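Local coordinates for protein SAWADEE HOMEODOMAIN HOMOLOG 1 (Arabidopsis thaliana, PDB 4IUP) that binds histone H3 tails carrying H3K9 methylation through its SAWADEE domain and is required, in association with RNA polymerase IV, for RNA-directed DNA methylation, at residues E122-G125 and L126-C130. The protein carries 2 engineered substitutions. Numbering follows the deposited sequence.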
loop_
_atom_site.group_PDB
_atom_site.type_symbol
_atom_site.label_atom_id
_atom_site.label_comp_id
_atom_site.label_asym_id
_atom_site.label_seq_id
_atom_site.Cartn_x
_atom_site.Cartn_y
_atom_site.Cartn_z
ATOM N N GLU A 122 7.082 -8.729 9.610
ATOM C CA GLU A 122 6.362 -9.905 9.132
ATOM C C GLU A 122 7.035 -10.414 7.863
ATOM O O GLU A 122 7.483 -9.621 7.035
ATOM C CB GLU A 122 4.893 -9.556 8.843
ATOM C CG GLU A 122 4.037 -10.738 8.394
ATOM C CD GLU A 122 2.542 -10.436 8.335
ATOM O OE1 GLU A 122 2.135 -9.261 8.499
ATOM O OE2 GLU A 122 1.766 -11.391 8.108
ATOM N N SER A 123 7.124 -11.736 7.729
ATOM C CA SER A 123 7.597 -12.354 6.503
ATOM C C SER A 123 6.427 -12.553 5.540
ATOM O O SER A 123 5.464 -13.244 5.862
ATOM C CB SER A 123 8.282 -13.686 6.810
ATOM O OG SER A 123 9.475 -13.466 7.543
ATOM N N LEU A 124 6.518 -11.937 4.362
ATOM C CA LEU A 124 5.443 -11.973 3.373
ATOM C C LEU A 124 5.914 -12.534 2.038
ATOM O O LEU A 124 7.083 -12.392 1.662
ATOM C CB LEU A 124 4.850 -10.571 3.159
ATOM C CG LEU A 124 4.136 -9.908 4.350
ATOM C CD1 LEU A 124 3.714 -8.495 3.997
ATOM C CD2 LEU A 124 2.932 -10.720 4.780
ATOM N N GLY A 125 4.996 -13.174 1.326
ATOM C CA GLY A 125 5.252 -13.584 -0.045
ATOM C C GLY A 125 4.875 -12.465 -1.003
ATOM O O GLY A 125 4.220 -11.474 -0.617
ATOM N N LEU A 126 5.280 -12.627 -2.259
ATOM C CA LEU A 126 4.983 -11.641 -3.293
ATOM C C LEU A 126 3.473 -11.400 -3.422
ATOM O O LEU A 126 3.037 -10.301 -3.771
ATOM C CB LEU A 126 5.567 -12.075 -4.647
ATOM C CG LEU A 126 5.655 -10.968 -5.708
ATOM C CD1 LEU A 126 6.638 -9.886 -5.270
ATOM C CD2 LEU A 126 6.042 -11.548 -7.067
ATOM N N GLU A 127 2.686 -12.426 -3.121
ATOM C CA GLU A 127 1.231 -12.369 -3.291
ATOM C C GLU A 127 0.520 -11.471 -2.265
ATOM O O GLU A 127 -0.688 -11.262 -2.358
ATOM C CB GLU A 127 0.634 -13.787 -3.295
ATOM C CG GLU A 127 0.476 -14.458 -1.915
ATOM C CD GLU A 127 1.781 -14.934 -1.278
ATOM O OE1 GLU A 127 2.823 -15.022 -1.970
ATOM O OE2 GLU A 127 1.753 -15.237 -0.062
ATOM N N ARG A 128 1.267 -10.956 -1.289
ATOM C CA ARG A 128 0.709 -10.059 -0.276
ATOM C C ARG A 128 1.342 -8.668 -0.278
ATOM O O ARG A 128 1.127 -7.881 0.636
ATOM C CB ARG A 128 0.806 -10.687 1.123
ATOM C CG ARG A 128 -0.052 -11.936 1.264
ATOM C CD ARG A 128 -0.435 -12.275 2.699
ATOM N NE ARG A 128 -1.357 -13.409 2.674
ATOM C CZ ARG A 128 -2.248 -13.714 3.616
ATOM N NH1 ARG A 128 -2.364 -12.981 4.723
ATOM N NH2 ARG A 128 -3.026 -14.776 3.444
ATOM N N ILE A 129 2.126 -8.364 -1.305
ATOM C CA ILE A 129 2.776 -7.062 -1.382
ATOM C C ILE A 129 2.582 -6.410 -2.757
ATOM O O ILE A 129 2.532 -7.098 -3.779
ATOM C CB ILE A 129 4.281 -7.129 -0.975
ATOM C CG1 ILE A 129 5.089 -8.019 -1.927
ATOM C CG2 ILE A 129 4.446 -7.611 0.486
ATOM C CD1 ILE A 129 6.588 -8.059 -1.596
ATOM N N CYS A 130 2.454 -5.088 -2.765
ATOM C CA CYS A 130 2.314 -4.319 -4.006
ATOM C C CYS A 130 3.352 -3.214 -4.055
ATOM O O CYS A 130 3.689 -2.637 -3.025
ATOM C CB CYS A 130 0.922 -3.698 -4.106
ATOM S SG CYS A 130 -0.371 -4.839 -4.653
HETATM O O HOH W 1 2.364 -14.070 2.293
#
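L124 and I129 meet across a single 3-10 turn, which in the second tudor-like barrel of the SAWADEE domain joins strand 121-124 to strand 129-131; such a link between the last two strands is characteristic of SH3-like barrels. Methyl CD1 of L124 lies 3.7 Å from CG2 of I129, the two side chains crossing at a slant, and both also rest on C79 of strand 76-83. I129 reaches L124 with its CG2 branch because CG1 sits between the backbone N and carbonyl carbon (chi1 63°), where it passes G125 O at 3.8 Å. That same oxygen accepts the turn's hydrogen bond from R128 N at 3.1 Å, nearly straight (164°) but with the donor well above the carbonyl plane. R128 CB lies 4.2 Å from L124 CD2, and the extended chain beyond it carries NH1 on to a salt bridge with E82. L126 points out of the turn to the zinc site, packing on the ligands C68 and C107. E127, bent at chi2 (-74°), folds its carboxylate back over G125, OE1 standing 3.4 Å from G125 CA. A water bridges the two, accepting from G125 N at 2.9 Å and donating to E127 OE2 at 2.7 Å.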